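Uncharacterized protein (Bordetella bronchiseptica, PDB 4XG0) probably phosphorylates acid sugars as a member of the DUF1537 kinase family, with a sugar-binding N-terminal domain and a nucleotide-binding C-terminal domain. Local coordinates at residues A90-E95 with I123-L128; A136-A141 with S177-L182; G94-L99 with Q105-K110. All blocks are in the same frame, centred on the assembly; numbering follows the deposited sequence.

All three contacts lie in the N-terminal, sugar-binding part of the chain and are apolar, with no hydrogen bond across any of them. Interactions 1 and 3 share helix 85-101 and have centres about 8 Å apart: the first sets it beside helix 119-130, the second lays it on strand 106-110 of the parallel sheet. Interaction 2 joins the C-terminal end of another strand of that sheet, 135-139, to the short helix 179-183; its centre is about 17 Å from that of interaction 1, and Ile123 of helix 119-130 meets Ala136 between them. Interactions 2 and 3 are buried and carried by aliphatic side chains. Interaction 1 is partly buried, and its edge includes the exposed Arg93.

Interaction 1: residues A90-E95 with I123-L128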
loop_
_atom_site.group_PDB
_atom_site.type_symbol
_atom_site.label_atom_id
_atom_site.label_comp_id
_atom_site.label_asym_id
_atom_site.label_seq_id
_atom_site.Cartn_x
_atom_site.Cartn_y
_atom_site.Cartn_z
ATOM N N ALA A 90 2.207 -26.582 15.579
ATOM C CA ALA A 90 2.901 -27.489 14.678
ATOM C C ALA A 90 2.673 -27.136 13.204
ATOM O O ALA A 90 3.623 -26.998 12.431
ATOM C CB ALA A 90 2.469 -28.922 14.940
ATOM N N VAL A 91 1.413 -27.044 12.810
ATOM C CA VAL A 91 1.093 -26.768 11.411
ATOM C C VAL A 91 1.649 -25.404 10.990
ATOM O O VAL A 91 2.191 -25.264 9.893
ATOM C CB VAL A 91 -0.425 -26.879 11.143
ATOM C CG1 VAL A 91 -1.218 -25.940 12.046
ATOM C CG2 VAL A 91 -0.731 -26.580 9.667
ATOM N N VAL A 92 1.538 -24.414 11.871
ATOM C CA VAL A 92 1.988 -23.041 11.579
ATOM C C VAL A 92 3.518 -22.959 11.363
ATOM O O VAL A 92 3.978 -22.344 10.425
ATOM C CB VAL A 92 1.525 -22.069 12.688
ATOM C CG1 VAL A 92 2.228 -20.734 12.618
ATOM C CG2 VAL A 92 0.021 -21.920 12.695
ATOM N N ARG A 93 4.315 -23.619 12.197
ATOM C CA ARG A 93 5.777 -23.549 12.046
ATOM C C ARG A 93 6.246 -24.205 10.746
ATOM O O ARG A 93 7.257 -23.804 10.126
ATOM C CB ARG A 93 6.472 -24.249 13.236
ATOM C CG ARG A 93 6.561 -25.760 13.126
ATOM C CD ARG A 93 7.365 -26.328 14.302
ATOM N NE ARG A 93 6.850 -25.820 15.573
ATOM C CZ ARG A 93 6.109 -26.516 16.436
ATOM N NH1 ARG A 93 5.695 -25.938 17.556
ATOM N NH2 ARG A 93 5.781 -27.780 16.197
ATOM N N GLY A 94 5.509 -25.229 10.337
ATOM C CA GLY A 94 5.840 -25.971 9.141
ATOM C C GLY A 94 5.554 -25.188 7.880
ATOM O O GLY A 94 6.279 -25.325 6.907
ATOM N N GLU A 95 4.504 -24.391 7.906
ATOM C CA GLU A 95 4.157 -23.604 6.716
ATOM C C GLU A 95 5.113 -22.416 6.627
ATOM O O GLU A 95 5.591 -22.061 5.535
ATOM C CB GLU A 95 2.693 -23.141 6.764
ATOM C CG GLU A 95 1.668 -24.281 6.787
ATOM C CD GLU A 95 1.665 -25.099 5.508
ATOM O OE1 GLU A 95 1.593 -24.476 4.443
ATOM O OE2 GLU A 95 1.749 -26.349 5.568
ATOM N N ILE A 123 1.397 -17.487 17.131
ATOM C CA ILE A 123 2.260 -16.317 16.946
ATOM C C ILE A 123 3.714 -16.591 17.296
ATOM O O ILE A 123 4.605 -16.290 16.516
ATOM C CB ILE A 123 1.731 -15.089 17.713
ATOM C CG1 ILE A 123 0.502 -14.541 16.979
ATOM C CG2 ILE A 123 2.822 -14.030 17.840
ATOM C CD1 ILE A 123 -0.338 -13.603 17.837
ATOM N N ASP A 124 3.977 -17.168 18.465
ATOM C CA ASP A 124 5.340 -17.546 18.793
ATOM C C ASP A 124 5.969 -18.509 17.790
ATOM O O ASP A 124 7.118 -18.347 17.415
ATOM C CB ASP A 124 5.384 -18.159 20.194
ATOM C CG ASP A 124 5.198 -17.121 21.275
ATOM O OD1 ASP A 124 5.458 -15.926 20.997
ATOM O OD2 ASP A 124 4.799 -17.506 22.399
ATOM N N ALA A 125 5.216 -19.509 17.351
ATOM C CA ALA A 125 5.744 -20.494 16.423
ATOM C C ALA A 125 6.081 -19.831 15.089
ATOM O O ALA A 125 7.095 -20.124 14.478
ATOM C CB ALA A 125 4.745 -21.621 16.217
ATOM N N ALA A 126 5.239 -18.901 14.666
ATOM C CA ALA A 126 5.452 -18.256 13.371
ATOM C C ALA A 126 6.676 -17.346 13.438
ATOM O O ALA A 126 7.513 -17.353 12.552
ATOM C CB ALA A 126 4.223 -17.463 12.965
ATOM N N ARG A 127 6.786 -16.567 14.497
ATOM C CA ARG A 127 7.846 -15.574 14.584
ATOM C C ARG A 127 9.216 -16.222 14.704
ATOM O O ARG A 127 10.208 -15.751 14.139
ATOM C CB ARG A 127 7.611 -14.689 15.798
ATOM C CG ARG A 127 8.609 -13.580 15.879
ATOM C CD ARG A 127 8.442 -12.807 17.152
ATOM N NE ARG A 127 8.251 -13.695 18.285
ATOM C CZ ARG A 127 9.204 -14.473 18.779
ATOM N NH1 ARG A 127 10.406 -14.482 18.209
ATOM N NH2 ARG A 127 8.950 -15.249 19.826
ATOM N N LEU A 128 9.270 -17.296 15.471
ATOM C CA LEU A 128 10.527 -18.010 15.660
ATOM C C LEU A 128 10.965 -18.661 14.346
ATOM O O LEU A 128 12.151 -18.688 14.014
ATOM C CB LEU A 128 10.364 -19.074 16.734
ATOM C CG LEU A 128 10.240 -18.541 18.159
ATOM C CD1 LEU A 128 9.995 -19.700 19.115
ATOM C CD2 LEU A 128 11.497 -17.778 18.546
#
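Arg93 and Ala125 mark the closest backbone approach, with their CA atoms 5.3 Å apart. The axes of 90-95 and 123-128 come within 8.2 Å and run in nearly the same direction, with a signed crossing angle of -19°. Such spacing is small for two helices, and the residues at the interface account for it: two alanines on one side, a valine and the first carbon of an arginine side chain on the other. Together the segments bury 160 Å², with Ala125 contributing most. Helices 85-101 and 119-130 are separated in the chain by strand 106-110, an alpha-beta-alpha succession, and the near-parallel course of the two helices is that of neighbours covering a parallel sheet. Val92 supplies the closest side-chain approach, CG1 to Ala126 CB at 3.8 Å. This methyl is anti to its backbone N (chi1 166°), which carries it across to the partner helix; it also lies 4.5 Å from Ala125 CB, so one branch meets both alanines. Arg93 takes part through its root: its CB is 4.3 Å from Ala125 CB. Beyond that point the side chain folds back along its own helix (chi1 81°), and Ala90 N lies over one face of the guanidinium, away from its middle. On helix 85-101, Ala89 before the segment touches Ala125 and Val96 after it touches Ala126, which extends the interface in both directions from Val92 and Arg93.

Interaction 2: residues A136-A141 with S177-L182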
loop_
_atom_site.group_PDB
_atom_site.type_symbol
_atom_site.label_atom_id
_atom_site.label_comp_id
_atom_site.label_asym_id
_atom_site.label_seq_id
_atom_site.Cartn_x
_atom_site.Cartn_y
_atom_site.Cartn_z
ATOM N N ALA A 136 6.961 -9.751 15.987
ATOM C CA ALA A 136 5.552 -9.979 15.666
ATOM C C ALA A 136 4.859 -8.698 16.047
ATOM O O ALA A 136 4.887 -8.313 17.220
ATOM C CB ALA A 136 4.977 -11.163 16.465
ATOM N N VAL A 137 4.248 -8.050 15.061
ATOM C CA VAL A 137 3.586 -6.770 15.244
ATOM C C VAL A 137 2.101 -7.035 15.164
ATOM O O VAL A 137 1.535 -7.228 14.083
ATOM C CB VAL A 137 4.035 -5.766 14.186
ATOM C CG1 VAL A 137 3.412 -4.385 14.484
ATOM C CG2 VAL A 137 5.578 -5.718 14.131
ATOM N N VAL A 138 1.470 -7.044 16.322
ATOM C CA VAL A 138 0.149 -7.627 16.453
ATOM C C VAL A 138 -0.912 -6.546 16.537
ATOM O O VAL A 138 -0.920 -5.703 17.463
ATOM C CB VAL A 138 0.073 -8.494 17.712
ATOM C CG1 VAL A 138 -1.269 -9.133 17.811
ATOM C CG2 VAL A 138 1.144 -9.572 17.675
ATOM N N CYS A 139 -1.823 -6.567 15.577
ATOM C CA CYS A 139 -2.939 -5.627 15.585
ATOM C C CYS A 139 -4.128 -6.192 14.781
ATOM O O CYS A 139 -4.239 -5.993 13.565
ATOM C CB CYS A 139 -2.508 -4.303 14.985
ATOM S SG CYS A 139 -3.883 -3.117 14.839
ATOM N N PRO A 140 -5.055 -6.852 15.469
ATOM C CA PRO A 140 -6.117 -7.528 14.714
ATOM C C PRO A 140 -7.310 -6.615 14.373
ATOM O O PRO A 140 -8.394 -7.086 13.991
ATOM C CB PRO A 140 -6.536 -8.671 15.653
ATOM C CG PRO A 140 -5.398 -8.832 16.597
ATOM C CD PRO A 140 -4.922 -7.430 16.809
ATOM N N ALA A 141 -7.143 -5.325 14.556
ATOM C CA ALA A 141 -8.234 -4.377 14.248
ATOM C C ALA A 141 -8.786 -4.533 12.851
ATOM O O ALA A 141 -8.043 -4.802 11.890
ATOM C CB ALA A 141 -7.765 -2.953 14.417
ATOM N N SER A 177 -9.261 -10.368 26.602
ATOM C CA SER A 177 -9.447 -9.323 25.582
ATOM C C SER A 177 -8.200 -8.452 25.473
ATOM O O SER A 177 -7.997 -7.779 24.490
ATOM C CB SER A 177 -10.592 -8.390 26.013
ATOM O OG SER A 177 -11.816 -9.075 26.235
ATOM N N HIS A 178 -7.388 -8.442 26.537
ATOM C CA HIS A 178 -6.236 -7.555 26.592
ATOM C C HIS A 178 -5.074 -8.280 25.956
ATOM O O HIS A 178 -4.498 -9.209 26.557
ATOM C CB HIS A 178 -5.927 -7.175 28.064
ATOM C CG HIS A 178 -4.897 -6.095 28.185
ATOM N ND1 HIS A 178 -3.683 -6.291 28.794
ATOM C CD2 HIS A 178 -4.880 -4.832 27.698
ATOM C CE1 HIS A 178 -2.973 -5.173 28.728
ATOM N NE2 HIS A 178 -3.678 -4.275 28.059
ATOM N N ILE A 179 -4.756 -7.913 24.706
ATOM C CA ILE A 179 -3.890 -8.768 23.908
ATOM C C ILE A 179 -2.498 -8.870 24.543
ATOM O O ILE A 179 -1.905 -9.944 24.553
ATOM C CB ILE A 179 -3.838 -8.326 22.425
ATOM C CG1 ILE A 179 -5.267 -8.212 21.887
ATOM C CG2 ILE A 179 -3.019 -9.330 21.643
ATOM C CD1 ILE A 179 -5.389 -7.527 20.529
ATOM N N PRO A 180 -1.995 -7.772 25.139
ATOM C CA PRO A 180 -0.676 -7.836 25.792
ATOM C C PRO A 180 -0.621 -8.855 26.942
ATOM O O PRO A 180 0.403 -9.491 27.164
ATOM C CB PRO A 180 -0.454 -6.401 26.273
ATOM C CG PRO A 180 -1.317 -5.557 25.371
ATOM C CD PRO A 180 -2.515 -6.395 25.070
ATOM N N THR A 181 -1.722 -9.009 27.665
ATOM C CA THR A 181 -1.820 -10.033 28.692
ATOM C C THR A 181 -1.888 -11.427 28.044
ATOM O O THR A 181 -1.170 -12.345 28.441
ATOM C CB THR A 181 -3.044 -9.774 29.555
ATOM O OG1 THR A 181 -2.875 -8.534 30.232
ATOM C CG2 THR A 181 -3.230 -10.874 30.593
ATOM N N LEU A 182 -2.718 -11.563 27.011
ATOM C CA LEU A 182 -2.864 -12.827 26.272
ATOM C C LEU A 182 -1.512 -13.315 25.777
ATOM O O LEU A 182 -1.188 -14.507 25.902
ATOM C CB LEU A 182 -3.845 -12.653 25.101
ATOM C CG LEU A 182 -4.215 -13.852 24.218
ATOM C CD1 LEU A 182 -4.831 -14.971 25.031
ATOM C CD2 LEU A 182 -5.168 -13.378 23.122
#
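Ile179 contributes over half of the 94 Å² buried here, and its two branches divide the work between Pro140 and Val138. The CD1 methyl reaches Pro140 end-on, 3.8 Å from CD and 4.1 Å from CG, and so meets the ring carbons farthest from the proline CA. An extended outer torsion (chi2 169°) brings CD1 that far, because it stands anti to CA. The other branch, CG2, is anti to the backbone N and approaches Val138 CG1 at 4.2 Å. Side chains alone bridge the gap: the nearest CA atoms, those of Val138 and Ile179, are 8.6 Å apart. Ile179 is the first residue of its helix, directly after His178 at the N-cap. The imidazole is fixed from two directions: Thr181 OG1 lies in the ring plane and hydrogen-bonds ND1 at 2.8 Å, nearly straight at 171°, while Pro180 CD sits 3.7 Å above the ring centre. Behind the contact, Phe119 touches Pro140, Leu154 touches Ile179, and Pro140 O is hydrogen-bonded to Ser239 OG. Val138 belongs to strand 135-139, an inner strand of the parallel sheet, and Pro140 to the loop that follows it; the isoleucine thus packs at the C-terminal end of a parallel strand, the end at which alpha/beta folds commonly place their ligand-binding loops.

Interaction 3: residues G94-L99 with Q105-K110; sequences GEVERL and QRLYKK
Leu107 forks between Val96 and Leu99, giving one methyl to each: CD2 lies 4.0 Å from Val96 CG1, and CD1 lies 4.2 Å from Leu99 CD1. Its CG stands anti to the backbone N (chi1 -174°), which extends the side chain off the strand toward the helix, and chi2 of 69° spreads the two methyls over neighbouring turns. Val96 crosses Leu107 at about a right angle. The methyl it uses, CG1, is the branch beside its own carbonyl carbon. These aliphatic tips span a backbone separation of 8.3 Å between the CA atoms of Val96 and Leu107, so the helix packs against the sheet through side chains. Helix 85-101 and strand 106-110 form the second half of a beta-alpha-beta crossover that starts at strand 73-77 and passes over strand 28-32; Leu99 also touches Val31 of that intervening strand. Tyr108, next along the strand, packs instead on helices 35-47 and 240-252. Where the strand begins, Arg106 turns back on its predecessor: NH1 donates to Gln105 O at 3.0 Å and 165°, with the oxygen in the guanidinium plane but the donor well above the carbonyl plane.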
loop_
_atom_site.group_PDB
_atom_site.type_symbol
_atom_site.label_atom_id
_atom_site.label_comp_id
_atom_site.label_asym_id
_atom_site.label_seq_id
_atom_site.Cartn_x
_atom_site.Cartn_y
_atom_site.Cartn_z
ATOM N N GLY A 94 5.509 -25.229 10.337
ATOM C CA GLY A 94 5.840 -25.971 9.141
ATOM C C GLY A 94 5.554 -25.188 7.880
ATOM O O GLY A 94 6.279 -25.325 6.907
ATOM N N GLU A 95 4.504 -24.391 7.906
ATOM C CA GLU A 95 4.157 -23.604 6.716
ATOM C C GLU A 95 5.113 -22.416 6.627
ATOM O O GLU A 95 5.591 -22.061 5.535
ATOM C CB GLU A 95 2.693 -23.141 6.764
ATOM C CG GLU A 95 1.668 -24.281 6.787
ATOM C CD GLU A 95 1.665 -25.099 5.508
ATOM O OE1 GLU A 95 1.593 -24.476 4.443
ATOM O OE2 GLU A 95 1.749 -26.349 5.568
ATOM N N VAL A 96 5.400 -21.792 7.768
ATOM C CA VAL A 96 6.322 -20.657 7.770
ATOM C C VAL A 96 7.711 -21.090 7.272
ATOM O O VAL A 96 8.345 -20.389 6.472
ATOM C CB VAL A 96 6.327 -19.947 9.146
ATOM C CG1 VAL A 96 7.406 -18.890 9.218
ATOM C CG2 VAL A 96 4.967 -19.337 9.394
ATOM N N GLU A 97 8.176 -22.263 7.696
ATOM C CA GLU A 97 9.431 -22.792 7.164
ATOM C C GLU A 97 9.396 -22.979 5.641
ATOM O O GLU A 97 10.319 -22.573 4.921
ATOM C CB GLU A 97 9.785 -24.128 7.830
ATOM C CG GLU A 97 10.666 -25.038 6.966
ATOM C CD GLU A 97 11.893 -24.328 6.404
ATOM O OE1 GLU A 97 12.502 -24.866 5.445
ATOM O OE2 GLU A 97 12.239 -23.236 6.925
ATOM N N ARG A 98 8.338 -23.603 5.141
ATOM C CA ARG A 98 8.219 -23.814 3.697
ATOM C C ARG A 98 8.275 -22.493 2.911
ATOM O O ARG A 98 8.935 -22.413 1.870
ATOM C CB ARG A 98 6.926 -24.552 3.353
ATOM C CG ARG A 98 6.786 -25.957 3.913
ATOM C CD ARG A 98 5.743 -26.733 3.120
ATOM N NE ARG A 98 5.012 -27.709 3.929
ATOM C CZ ARG A 98 5.264 -29.018 3.974
ATOM N NH1 ARG A 98 4.518 -29.796 4.745
ATOM N NH2 ARG A 98 6.247 -29.560 3.258
ATOM N N LEU A 99 7.573 -21.473 3.401
ATOM C CA LEU A 99 7.517 -20.175 2.713
ATOM C C LEU A 99 8.898 -19.513 2.711
ATOM O O LEU A 99 9.335 -18.977 1.707
ATOM C CB LEU A 99 6.483 -19.257 3.373
ATOM C CG LEU A 99 5.047 -19.746 3.226
ATOM C CD1 LEU A 99 4.135 -19.003 4.145
ATOM C CD2 LEU A 99 4.558 -19.542 1.748
ATOM N N GLN A 105 10.034 -13.094 1.312
ATOM C CA GLN A 105 10.753 -12.067 2.070
ATOM C C GLN A 105 9.863 -11.177 2.938
ATOM O O GLN A 105 10.373 -10.375 3.728
ATOM C CB GLN A 105 11.522 -11.159 1.128
ATOM C CG GLN A 105 12.533 -11.869 0.276
ATOM C CD GLN A 105 13.142 -10.930 -0.727
ATOM O OE1 GLN A 105 13.778 -9.939 -0.358
ATOM N NE2 GLN A 105 12.920 -11.207 -2.003
ATOM N N ARG A 106 8.552 -11.285 2.760
ATOM C CA ARG A 106 7.617 -10.654 3.690
ATOM C C ARG A 106 6.589 -11.688 4.137
ATOM O O ARG A 106 6.084 -12.455 3.324
ATOM C CB ARG A 106 6.925 -9.446 3.016
ATOM C CG ARG A 106 7.923 -8.339 2.650
ATOM C CD ARG A 106 8.510 -7.644 3.876
ATOM N NE ARG A 106 9.288 -6.453 3.539
ATOM C CZ ARG A 106 10.542 -6.452 3.088
ATOM N NH1 ARG A 106 11.217 -7.589 2.917
ATOM N NH2 ARG A 106 11.143 -5.298 2.825
ATOM N N LEU A 107 6.281 -11.695 5.425
ATOM C CA LEU A 107 5.295 -12.610 5.989
ATOM C C LEU A 107 4.139 -11.871 6.668
ATOM O O LEU A 107 4.384 -10.999 7.510
ATOM C CB LEU A 107 5.939 -13.475 7.063
ATOM C CG LEU A 107 5.073 -14.581 7.636
ATOM C CD1 LEU A 107 4.850 -15.611 6.576
ATOM C CD2 LEU A 107 5.714 -15.235 8.883
ATOM N N TYR A 108 2.896 -12.242 6.336
ATOM C CA TYR A 108 1.711 -11.693 6.999
ATOM C C TYR A 108 0.951 -12.861 7.612
ATOM O O TYR A 108 0.599 -13.823 6.922
ATOM C CB TYR A 108 0.857 -10.944 5.976
ATOM C CG TYR A 108 -0.582 -10.547 6.293
ATOM C CD1 TYR A 108 -1.056 -10.328 7.573
ATOM C CD2 TYR A 108 -1.469 -10.363 5.231
ATOM C CE1 TYR A 108 -2.410 -9.932 7.785
ATOM C CE2 TYR A 108 -2.765 -9.993 5.436
ATOM C CZ TYR A 108 -3.230 -9.778 6.713
ATOM O OH TYR A 108 -4.552 -9.392 6.846
ATOM N N LYS A 109 0.730 -12.806 8.921
ATOM C CA LYS A 109 -0.080 -13.817 9.569
ATOM C C LYS A 109 -1.498 -13.294 9.793
ATOM O O LYS A 109 -1.704 -12.290 10.482
ATOM C CB LYS A 109 0.505 -14.240 10.933
ATOM C CG LYS A 109 -0.205 -15.413 11.508
ATOM C CD LYS A 109 0.389 -15.874 12.849
ATOM C CE LYS A 109 -0.124 -17.274 13.277
ATOM N NZ LYS A 109 -1.554 -17.293 13.699
ATOM N N LYS A 110 -2.467 -13.956 9.169
ATOM C CA LYS A 110 -3.863 -13.546 9.164
ATOM C C LYS A 110 -4.642 -14.336 10.206
ATOM O O LYS A 110 -4.716 -15.577 10.153
ATOM C CB LYS A 110 -4.497 -13.719 7.764
ATOM C CG LYS A 110 -6.037 -13.831 7.734
ATOM C CD LYS A 110 -6.720 -12.499 8.137
ATOM C CE LYS A 110 -8.234 -12.586 7.994
ATOM N NZ LYS A 110 -8.841 -13.489 8.975
#